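Local atomic coordinates of tudor domain-containing protein 1 (Homo sapiens, PDB entry 5M9N), a protein that probably helps silence transposable elements in the male germline through the piRNA pathway, its extended Tudor domains binding peptides that carry methylated arginine. Residues Asp80-Ile85 with Leu105-Glu110; Trp99-Val104 with Tyr117-Asn122; Pro162-Leu167 with Ala211-Gly216; Thr178-Asp183 with Leu190-Asp195. One frame throughout, in Å; residues are numbered along the deposited sequence.

Contact 1 (Asp80-Ile85 with Leu105-Glu110); sequences DFYPAI and LAYASE. With EDO (1,2-ethanediol), chain D.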
# COMPACT_ATOMS: atom_id res chain seq x y z
N ASP A 80 -19.59 -6.62 18.64
CA ASP A 80 -20.34 -5.39 18.37
C ASP A 80 -19.46 -4.27 17.75
O ASP A 80 -19.89 -3.11 17.71
CB ASP A 80 -21.11 -4.90 19.62
CG ASP A 80 -22.52 -4.33 19.29
OD1 ASP A 80 -22.70 -3.65 18.24
OD2 ASP A 80 -23.46 -4.56 20.10
N PHE A 81 -18.26 -4.59 17.25
CA PHE A 81 -17.47 -3.62 16.46
C PHE A 81 -17.88 -3.70 14.99
O PHE A 81 -17.72 -4.72 14.32
CB PHE A 81 -15.96 -3.76 16.68
CG PHE A 81 -15.15 -2.70 15.96
CD1 PHE A 81 -15.44 -1.34 16.12
CD2 PHE A 81 -14.13 -3.07 15.06
CE1 PHE A 81 -14.70 -0.35 15.44
CE2 PHE A 81 -13.40 -2.09 14.38
CZ PHE A 81 -13.68 -0.74 14.58
N TYR A 82 -18.46 -2.61 14.52
CA TYR A 82 -18.95 -2.47 13.20
C TYR A 82 -18.45 -1.13 12.74
O TYR A 82 -19.18 -0.12 12.83
CB TYR A 82 -20.49 -2.53 13.16
CG TYR A 82 -21.05 -3.90 13.41
CD1 TYR A 82 -21.24 -4.81 12.37
CD2 TYR A 82 -21.41 -4.29 14.70
CE1 TYR A 82 -21.74 -6.08 12.62
CE2 TYR A 82 -21.92 -5.56 14.97
CZ TYR A 82 -22.08 -6.46 13.93
OH TYR A 82 -22.59 -7.71 14.21
N PRO A 83 -17.23 -1.10 12.16
CA PRO A 83 -16.74 0.14 11.57
C PRO A 83 -17.53 0.58 10.34
O PRO A 83 -18.14 -0.27 9.67
CB PRO A 83 -15.29 -0.21 11.21
CG PRO A 83 -15.30 -1.68 10.97
CD PRO A 83 -16.25 -2.19 12.03
N ALA A 84 -17.51 1.88 10.07
CA ALA A 84 -18.15 2.44 8.92
C ALA A 84 -17.24 2.33 7.75
O ALA A 84 -16.00 2.20 7.93
CB ALA A 84 -18.53 3.91 9.14
N ILE A 85 -17.85 2.41 6.54
CA ILE A 85 -17.12 2.41 5.28
C ILE A 85 -16.20 3.60 5.32
O ILE A 85 -16.61 4.67 5.67
CB ILE A 85 -18.00 2.45 4.01
CG1 ILE A 85 -18.96 1.25 3.95
CG2 ILE A 85 -17.13 2.54 2.74
CD1 ILE A 85 -18.38 -0.08 4.36
N LEU A 105 -13.22 -1.06 3.31
CA LEU A 105 -13.58 -0.68 1.92
C LEU A 105 -15.07 -0.95 1.63
O LEU A 105 -15.65 -0.23 0.91
CB LEU A 105 -12.72 -1.37 0.88
CG LEU A 105 -11.18 -1.19 1.07
CD1 LEU A 105 -10.49 -2.02 0.05
CD2 LEU A 105 -10.83 0.26 0.94
N ALA A 106 -15.63 -1.97 2.26
CA ALA A 106 -16.97 -2.49 1.94
C ALA A 106 -17.27 -3.62 2.89
O ALA A 106 -16.36 -4.35 3.34
CB ALA A 106 -17.05 -2.98 0.48
N TYR A 107 -18.56 -3.80 3.21
CA TYR A 107 -18.93 -5.03 3.88
C TYR A 107 -19.16 -6.09 2.82
O TYR A 107 -19.87 -5.86 1.82
CB TYR A 107 -20.19 -4.82 4.76
CG TYR A 107 -19.85 -4.31 6.12
CD1 TYR A 107 -19.37 -3.04 6.27
CD2 TYR A 107 -20.03 -5.10 7.25
CE1 TYR A 107 -18.99 -2.56 7.53
CE2 TYR A 107 -19.69 -4.64 8.51
CZ TYR A 107 -19.15 -3.35 8.64
OH TYR A 107 -18.82 -2.84 9.91
N ALA A 108 -18.58 -7.27 3.03
CA ALA A 108 -18.83 -8.44 2.16
C ALA A 108 -20.07 -9.25 2.57
O ALA A 108 -20.66 -9.93 1.75
CB ALA A 108 -17.65 -9.36 2.13
N SER A 109 -20.39 -9.24 3.85
CA SER A 109 -21.65 -9.81 4.35
C SER A 109 -21.96 -9.00 5.61
O SER A 109 -21.30 -8.00 5.93
CB SER A 109 -21.43 -11.31 4.71
OG SER A 109 -20.38 -11.46 5.71
N GLU A 110 -22.90 -9.50 6.39
CA GLU A 110 -23.20 -8.87 7.66
C GLU A 110 -22.08 -9.00 8.64
O GLU A 110 -22.01 -8.18 9.52
CB GLU A 110 -24.47 -9.45 8.28
CG GLU A 110 -25.70 -9.31 7.39
CD GLU A 110 -26.31 -7.93 7.41
OE1 GLU A 110 -25.69 -6.98 7.92
OE2 GLU A 110 -27.49 -7.79 6.97
C1 EDO D . -19.10 -8.22 15.44
O1 EDO D . -18.24 -7.49 16.31
C2 EDO D . -19.33 -9.62 15.96
O2 EDO D . -18.08 -10.20 16.33

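Contact 2 (Trp99-Val104 with Tyr117-Asn122); sequences WYRASV and YVDYGN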
# COMPACT_ATOMS: atom_id res chain seq x y z
N TRP A 99 -1.32 -7.77 13.51
CA TRP A 99 -2.22 -6.65 13.43
C TRP A 99 -1.60 -5.54 12.55
O TRP A 99 -0.43 -5.21 12.68
CB TRP A 99 -2.50 -6.14 14.82
CG TRP A 99 -3.44 -7.09 15.56
CD1 TRP A 99 -3.07 -8.05 16.48
CD2 TRP A 99 -4.85 -7.17 15.45
NE1 TRP A 99 -4.15 -8.71 16.94
CE2 TRP A 99 -5.27 -8.20 16.34
CE3 TRP A 99 -5.83 -6.48 14.71
CZ2 TRP A 99 -6.60 -8.55 16.51
CZ3 TRP A 99 -7.16 -6.84 14.85
CH2 TRP A 99 -7.54 -7.87 15.77
N TYR A 100 -2.42 -5.00 11.66
CA TYR A 100 -2.01 -4.00 10.67
C TYR A 100 -3.03 -2.91 10.63
O TYR A 100 -4.18 -3.14 11.03
CB TYR A 100 -1.84 -4.67 9.30
CG TYR A 100 -0.69 -5.66 9.23
CD1 TYR A 100 0.60 -5.28 8.91
CD2 TYR A 100 -0.90 -6.98 9.52
CE1 TYR A 100 1.67 -6.22 8.94
CE2 TYR A 100 0.09 -7.91 9.51
CZ TYR A 100 1.40 -7.53 9.23
OH TYR A 100 2.29 -8.53 9.22
N ARG A 101 -2.67 -1.75 10.09
CA ARG A 101 -3.64 -0.68 9.85
C ARG A 101 -4.42 -0.93 8.56
O ARG A 101 -3.91 -1.39 7.52
CB ARG A 101 -2.96 0.67 9.89
CG ARG A 101 -2.22 0.89 11.20
CD ARG A 101 -1.70 2.27 11.36
NE ARG A 101 -0.88 2.72 10.23
CZ ARG A 101 -0.21 3.85 10.22
NH1 ARG A 101 -0.23 4.68 11.24
NH2 ARG A 101 0.49 4.17 9.17
N ALA A 102 -5.74 -0.72 8.63
CA ALA A 102 -6.54 -1.12 7.52
C ALA A 102 -7.73 -0.17 7.33
O ALA A 102 -8.28 0.32 8.31
CB ALA A 102 -7.04 -2.52 7.70
N SER A 103 -8.02 0.11 6.07
CA SER A 103 -9.20 0.91 5.65
C SER A 103 -10.35 -0.01 5.39
O SER A 103 -10.22 -0.96 4.69
CB SER A 103 -8.85 1.62 4.37
OG SER A 103 -9.85 2.53 4.04
N VAL A 104 -11.52 0.32 5.93
CA VAL A 104 -12.73 -0.47 5.66
C VAL A 104 -13.29 -0.15 4.27
O VAL A 104 -13.74 0.96 4.07
CB VAL A 104 -13.75 -0.16 6.75
CG1 VAL A 104 -15.06 -0.93 6.52
CG2 VAL A 104 -13.13 -0.47 8.11
N TYR A 117 -4.89 -2.90 3.37
CA TYR A 117 -3.80 -2.68 4.33
C TYR A 117 -3.06 -1.44 3.94
O TYR A 117 -2.34 -1.42 2.91
CB TYR A 117 -2.89 -3.89 4.41
CG TYR A 117 -3.59 -5.08 5.02
CD1 TYR A 117 -3.84 -5.14 6.37
CD2 TYR A 117 -4.09 -6.11 4.23
CE1 TYR A 117 -4.49 -6.21 6.94
CE2 TYR A 117 -4.74 -7.18 4.79
CZ TYR A 117 -4.98 -7.22 6.15
OH TYR A 117 -5.61 -8.32 6.72
N VAL A 118 -3.26 -0.39 4.71
CA VAL A 118 -2.86 0.94 4.24
C VAL A 118 -1.31 1.16 4.25
O VAL A 118 -0.78 2.11 3.68
CB VAL A 118 -3.49 2.05 5.05
CG1 VAL A 118 -4.97 2.10 4.79
CG2 VAL A 118 -3.15 1.96 6.54
N ASP A 119 -0.64 0.30 4.90
CA ASP A 119 0.86 0.40 4.93
C ASP A 119 1.55 -0.52 3.97
O ASP A 119 2.85 -0.46 3.84
CB ASP A 119 1.27 0.13 6.35
CG ASP A 119 0.88 1.23 7.27
OD1 ASP A 119 1.09 2.44 6.94
OD2 ASP A 119 0.42 0.85 8.36
N TYR A 120 0.77 -1.33 3.25
CA TYR A 120 1.32 -2.40 2.41
C TYR A 120 0.72 -2.44 1.05
O TYR A 120 1.43 -2.77 0.09
CB TYR A 120 1.24 -3.82 3.08
CG TYR A 120 2.12 -3.93 4.24
CD1 TYR A 120 1.71 -3.45 5.48
CD2 TYR A 120 3.40 -4.49 4.13
CE1 TYR A 120 2.52 -3.48 6.56
CE2 TYR A 120 4.27 -4.51 5.23
CZ TYR A 120 3.81 -4.02 6.44
OH TYR A 120 4.55 -3.96 7.57
N GLY A 121 -0.59 -2.20 0.92
CA GLY A 121 -1.23 -2.14 -0.34
C GLY A 121 -2.05 -3.31 -0.78
O GLY A 121 -2.82 -3.20 -1.78
N ASN A 122 -1.97 -4.40 -0.04
CA ASN A 122 -2.78 -5.55 -0.30
C ASN A 122 -4.14 -5.38 0.41
O ASN A 122 -4.41 -4.37 1.08
CB ASN A 122 -2.03 -6.85 0.10
CG ASN A 122 -1.75 -6.93 1.57
OD1 ASN A 122 -1.28 -5.98 2.18
ND2 ASN A 122 -2.16 -8.01 2.17
O HOH W 1 -0.05 -1.62 9.39
O HOH W 2 -1.45 -1.89 6.68

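Contact 3 (Pro162-Leu167 with Ala211-Gly216); sequences PEAICL and AGFAVG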
# COMPACT_ATOMS: atom_id res chain seq x y z
N PRO A 162 -1.83 -10.09 -18.02
CA PRO A 162 -1.09 -10.71 -16.91
C PRO A 162 0.36 -11.01 -17.23
O PRO A 162 1.17 -11.12 -16.31
CB PRO A 162 -1.85 -12.02 -16.63
CG PRO A 162 -2.73 -12.23 -17.82
CD PRO A 162 -3.04 -10.87 -18.36
N GLU A 163 0.67 -11.13 -18.52
CA GLU A 163 2.03 -11.21 -18.96
C GLU A 163 2.83 -9.92 -18.82
O GLU A 163 4.03 -9.98 -18.55
CB GLU A 163 2.08 -11.64 -20.41
CG GLU A 163 3.51 -11.89 -20.84
CD GLU A 163 3.65 -12.87 -21.98
OE1 GLU A 163 2.64 -13.06 -22.70
OE2 GLU A 163 4.78 -13.42 -22.15
N ALA A 164 2.22 -8.77 -19.09
CA ALA A 164 2.90 -7.49 -18.88
C ALA A 164 3.17 -7.32 -17.40
O ALA A 164 4.25 -6.93 -16.99
CB ALA A 164 2.07 -6.32 -19.39
N ILE A 165 2.15 -7.62 -16.61
CA ILE A 165 2.21 -7.56 -15.15
C ILE A 165 3.29 -8.49 -14.54
O ILE A 165 4.01 -8.10 -13.62
CB ILE A 165 0.81 -7.84 -14.60
CG1 ILE A 165 -0.15 -6.69 -14.99
CG2 ILE A 165 0.83 -8.03 -13.10
CD1 ILE A 165 -1.60 -7.14 -15.09
N CYS A 166 3.36 -9.70 -15.07
CA CYS A 166 4.40 -10.67 -14.74
C CYS A 166 5.79 -10.10 -14.95
O CYS A 166 6.64 -10.16 -14.09
CB CYS A 166 4.23 -11.90 -15.61
SG CYS A 166 5.31 -13.25 -15.15
N LEU A 167 5.99 -9.53 -16.13
CA LEU A 167 7.23 -8.91 -16.49
C LEU A 167 7.59 -7.76 -15.56
O LEU A 167 8.72 -7.67 -15.13
CB LEU A 167 7.18 -8.40 -17.92
CG LEU A 167 8.43 -7.63 -18.36
CD1 LEU A 167 9.69 -8.52 -18.32
CD2 LEU A 167 8.25 -7.04 -19.73
N ALA A 211 9.33 -4.28 -24.95
CA ALA A 211 8.77 -5.64 -25.04
C ALA A 211 7.42 -5.74 -25.75
O ALA A 211 6.87 -6.84 -25.86
CB ALA A 211 8.66 -6.24 -23.65
N GLY A 212 6.86 -4.62 -26.20
CA GLY A 212 5.58 -4.63 -26.89
C GLY A 212 4.42 -4.18 -26.02
O GLY A 212 3.53 -3.49 -26.50
N PHE A 213 4.46 -4.54 -24.73
CA PHE A 213 3.30 -4.49 -23.85
C PHE A 213 2.76 -3.08 -23.66
O PHE A 213 1.55 -2.89 -23.46
CB PHE A 213 3.60 -5.12 -22.48
CG PHE A 213 4.12 -6.55 -22.56
CD1 PHE A 213 3.42 -7.53 -23.25
CD2 PHE A 213 5.33 -6.90 -21.97
CE1 PHE A 213 3.91 -8.83 -23.33
CE2 PHE A 213 5.82 -8.20 -22.05
CZ PHE A 213 5.11 -9.16 -22.73
N ALA A 214 3.64 -2.08 -23.76
CA ALA A 214 3.24 -0.70 -23.56
C ALA A 214 3.45 0.12 -24.80
O ALA A 214 4.24 -0.22 -25.63
CB ALA A 214 4.04 -0.11 -22.43
N VAL A 215 2.72 1.23 -24.87
CA VAL A 215 2.88 2.28 -25.89
C VAL A 215 3.04 3.64 -25.18
O VAL A 215 2.54 3.82 -24.05
CB VAL A 215 1.68 2.32 -26.90
CG1 VAL A 215 1.63 1.07 -27.78
CG2 VAL A 215 0.34 2.51 -26.19
N GLY A 216 3.70 4.59 -25.84
CA GLY A 216 4.04 5.89 -25.24
C GLY A 216 2.90 6.87 -25.04
O GLY A 216 1.89 6.83 -25.76

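Contact 4 (Thr178-Asp183 with Leu190-Asp195); sequences TVKVVD and LVELID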
# COMPACT_ATOMS: atom_id res chain seq x y z
N THR A 178 14.75 2.92 -7.42
CA THR A 178 14.61 4.36 -7.29
C THR A 178 13.21 4.74 -7.85
O THR A 178 12.91 4.50 -9.02
CB THR A 178 15.72 5.11 -8.03
OG1 THR A 178 16.99 4.71 -7.49
CG2 THR A 178 15.54 6.59 -7.87
N VAL A 179 12.38 5.32 -7.00
CA VAL A 179 11.06 5.84 -7.39
C VAL A 179 11.20 7.31 -7.55
O VAL A 179 11.63 7.98 -6.62
CB VAL A 179 10.03 5.57 -6.27
CG1 VAL A 179 8.64 6.11 -6.65
CG2 VAL A 179 9.96 4.10 -5.98
N LYS A 180 10.86 7.83 -8.72
CA LYS A 180 10.92 9.25 -8.98
C LYS A 180 9.51 9.76 -9.27
O LYS A 180 8.88 9.27 -10.18
CB LYS A 180 11.83 9.46 -10.19
CG LYS A 180 12.01 10.90 -10.62
CD LYS A 180 13.09 10.94 -11.67
CE LYS A 180 13.06 12.16 -12.55
NZ LYS A 180 13.52 11.81 -13.92
N VAL A 181 9.08 10.77 -8.51
CA VAL A 181 7.74 11.36 -8.68
C VAL A 181 7.77 12.32 -9.88
O VAL A 181 8.50 13.32 -9.87
CB VAL A 181 7.28 12.12 -7.42
CG1 VAL A 181 5.83 12.59 -7.56
CG2 VAL A 181 7.45 11.26 -6.16
N VAL A 182 7.04 11.97 -10.94
CA VAL A 182 6.90 12.82 -12.12
C VAL A 182 5.75 13.84 -11.94
O VAL A 182 5.86 14.99 -12.39
CB VAL A 182 6.59 11.97 -13.35
CG1 VAL A 182 6.41 12.84 -14.58
CG2 VAL A 182 7.63 10.90 -13.59
N ASP A 183 4.63 13.41 -11.35
CA ASP A 183 3.45 14.28 -11.12
C ASP A 183 2.58 13.78 -9.97
O ASP A 183 2.72 12.63 -9.57
CB ASP A 183 2.56 14.32 -12.37
CG ASP A 183 1.50 15.47 -12.36
OD1 ASP A 183 1.66 16.50 -11.63
OD2 ASP A 183 0.52 15.33 -13.15
N LEU A 190 2.26 9.73 -10.04
CA LEU A 190 2.80 9.26 -11.29
C LEU A 190 4.31 9.17 -11.07
O LEU A 190 4.91 10.13 -10.68
CB LEU A 190 2.51 10.28 -12.39
CG LEU A 190 2.77 9.83 -13.82
CD1 LEU A 190 1.85 8.72 -14.31
CD2 LEU A 190 2.69 11.02 -14.80
N VAL A 191 4.91 8.03 -11.36
CA VAL A 191 6.34 7.82 -11.02
C VAL A 191 7.09 7.14 -12.15
O VAL A 191 6.49 6.48 -13.01
CB VAL A 191 6.52 6.92 -9.75
CG1 VAL A 191 6.01 7.60 -8.48
CG2 VAL A 191 5.94 5.55 -9.95
N GLU A 192 8.42 7.31 -12.16
CA GLU A 192 9.30 6.44 -12.92
C GLU A 192 9.90 5.48 -11.93
O GLU A 192 10.15 5.85 -10.79
CB GLU A 192 10.43 7.22 -13.56
CG GLU A 192 10.10 7.85 -14.89
CD GLU A 192 11.14 8.86 -15.31
OE1 GLU A 192 12.21 8.90 -14.69
OE2 GLU A 192 10.88 9.63 -16.25
N LEU A 193 10.12 4.24 -12.37
CA LEU A 193 10.78 3.22 -11.57
C LEU A 193 12.10 2.89 -12.25
O LEU A 193 12.10 2.45 -13.39
CB LEU A 193 9.96 1.96 -11.53
CG LEU A 193 8.58 2.01 -10.85
CD1 LEU A 193 8.00 0.62 -10.84
CD2 LEU A 193 8.69 2.59 -9.46
N ILE A 194 13.21 3.07 -11.53
CA ILE A 194 14.54 2.98 -12.14
C ILE A 194 15.40 2.07 -11.29
O ILE A 194 15.61 2.33 -10.11
CB ILE A 194 15.20 4.36 -12.27
CG1 ILE A 194 14.31 5.31 -13.10
CG2 ILE A 194 16.57 4.28 -12.95
CD1 ILE A 194 14.54 6.77 -12.80
N ASP A 195 15.88 0.99 -11.88
CA ASP A 195 16.73 0.09 -11.18
C ASP A 195 18.17 0.55 -11.52
O ASP A 195 18.61 0.47 -12.66
CB ASP A 195 16.48 -1.35 -11.60
CG ASP A 195 17.43 -2.35 -10.89
OD1 ASP A 195 18.19 -1.96 -9.93
OD2 ASP A 195 17.44 -3.52 -11.33

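Contact 1 (Asp80-Ile85 with Leu105-Glu110)
The Y107 ring reaches from its strand into the bend formed by Y82, P83 and I85, and its phenol oxygen ends at the backbone of that loop. From CG, which stands anti to the carbonyl carbon (chi1 -86°), the ring runs on toward P83 O. Y107 OH donates to P83 O at 2.7 Å, in the carbonyl plane and on a lone pair, with a C=O...donor angle of 137°. This is the one hydrogen bond across the contact. The same hydroxyl packs against the proline ring, with Y107 OH 3.4 Å from P83 CD. I85 comes to the ring from its edge: its CD1 lies in the ring plane, 3.7 Å from Y107 CD1, and also touches A106 CA, while I85 CG2 rests 3.6 Å from L105 O. Y82 crosses Y107 at about a right angle, with Y82 CD1 4.2 Å from Y107 CE2. At the rim of the Y82 ring, E110 O lies in plane, 3.8 Å from Y82 CE1. A 1,2-ethanediol, probably from the crystallisation liquor, sits by Y82 and accepts a weak hydrogen bond from F81 N. This is a surface contact of the Tudor barrel. Here strand 99-109 carries a classic beta bulge, L105 and A106 both facing L114. The loop between helix 58-73 and strand 88-92 runs past that strand end, with P83 and I85 also packing on V104, and Y107 touches V113 of strand 112-117.

Contact 2 (Trp99-Val104 with Tyr117-Asn122)
R101 grips D119 side-on with two nitrogens, one to each carboxylate oxygen, a buried salt bridge in the Tudor barrel beside its methylarginine-binding aromatic cluster. The arginine chain bends at chi3 (-54°), which places R101 NE beside D119 OD2 at 2.9 Å, the oxygen tilted 23° from the guanidinium plane. R101 NH2 meets D119 OD1, also at 2.9 Å but nearly in plane; both oxygens use their syn lone pairs, and the two flat groups are almost coplanar. Outside partners fix both ends: R101 NH1 donates to L138 O and L141 O, and Q144 N donates to D119 OD1. Water 1 bridges R101 N and D119 OD2, while water 2 joins R101 O to D119 N. V118 N donates to R101 O at 3.1 Å from above the carbonyl plane, next to A102 and Y117, which form an antiparallel non-hydrogen-bonded pair. V118 divides its methyls, CG2 on R101 CB and CG1 on S103 CB. Beyond lies the cluster of Y100, Y117 and Y120, whose rings, with N122, pack on a modified side chain of the bound, symmetrically dimethylated peptide. The Y100 and Y117 hydroxyls are hydrogen-bonded to D96 and E124, respectively. Y100 turns an edge to the face of Y120 in an offset edge-to-face pair, planes at 90° and centroids 5.4 Å apart. Against Y117 it is the methylene that touches: Y100 CB lies 3.6 Å from Y117 CD1.

Contact 3 (Pro162-Leu167 with Ala211-Gly216)
F213 packs its ring against the first turns of helix 162-172, and the contact is made by apolar side chains and a CH-pi interaction, with no hydrogen bond across it. The CH-pi contact comes from the helix backbone: A164 CA stands over one face of the F213 ring, 4.2 Å from its centroid and offset toward the rim. On the opposite face lies A211 O, over the ring centre, so the phenylalanine is sandwiched between the helix and the backbone of its own turn. Among the apolar contacts, A164 CB meets F213 CB at 3.7 Å. L167, whose CG stands anti to the backbone N (chi1 176°), approaches in the ring plane, its CD2 3.6 Å from F213 CE2 at the edge; the same L167 methyl also touches A211 CB at 4.0 Å. The E163 and F213 side chains cross at about a right angle, and it is the aliphatic part of the glutamate that touches, E163 CG lying 3.7 Å from F213 CZ. After A211, G212 leaves helical geometry with positive phi, and its carbonyl oxygen accepts from S156 OG. L167 also packs on L208 of helix 204-210. The contact thus joins helix 162-172 to the turn that leads from helix 204-210 into strand 214-216, which pairs antiparallel with strand 153-155, at the surface of the staphylococcal-nuclease-like part of the extended Tudor domain.

Contact 4 (Thr178-Asp183 with Leu190-Asp195)
K180 and E192 face each other as a hydrogen-bonded antiparallel pair, K180 N donating to E192 O at 3.0 Å and E192 N returning to K180 O at 2.8 Å. Their side chains leave the backbone differently, lysine CG anti to the backbone N (chi1 179°) and glutamate CG anti to the carbonyl carbon (chi1 -84°), yet they run side by side and point the same way, with K180 NZ and E192 OE1 in a salt bridge of 3.3 Å. The ammonium meets the carboxylate on its syn side, 35° out of plane. T178 and I194 make the next hydrogen-bonded pair, 2.9 Å from T178 N to I194 O. On the other face of this beta hairpin the valines pack: V179 CG1 touches V191 CG1 at 3.5 Å, and V179 CG2 lies alongside L193 CD2. At the turn end the register slips in a classic beta bulge, V182 and D183 both facing L190. L190 O accepts from V182 N at 2.8 Å and, weakly, from D183 N, while L190 N donates to D183 O. V182 CG1 then meets L190 CD2 at 4.1 Å. Further out, the face of V179, V191 and L193 is buried against strands 36-44, 49-54 and 146-150, with F50 touching both V191 and L193, and C52 touching V179. Strand 36-44 pairs antiparallel with strand 177-184, and strand 146-150 runs parallel beside strand 189-195.

Overall arrangement
Contacts 1 and 2 belong to the Tudor barrel and share strand 99-109: their segments alternate along the chain, their centres are about 15 Å apart, and V104 packs against P83 and I85. Contacts 3 and 4 follow later, centres about 17 Å apart, in the staphylococcal-nuclease-like part, whose sheet also takes strands 36-44 and 49-54 from before the barrel; helix 162-172 leads into strand 177-184, so the hairpin of contact 4 forms between the two ends joined by contact 3. Contact 1 lies about 35 Å from contact 4, centre to centre, on opposite sides of the chain's centre. Contact 2, near that centre, holds the tyrosines that pack on the peptide's modified side chain.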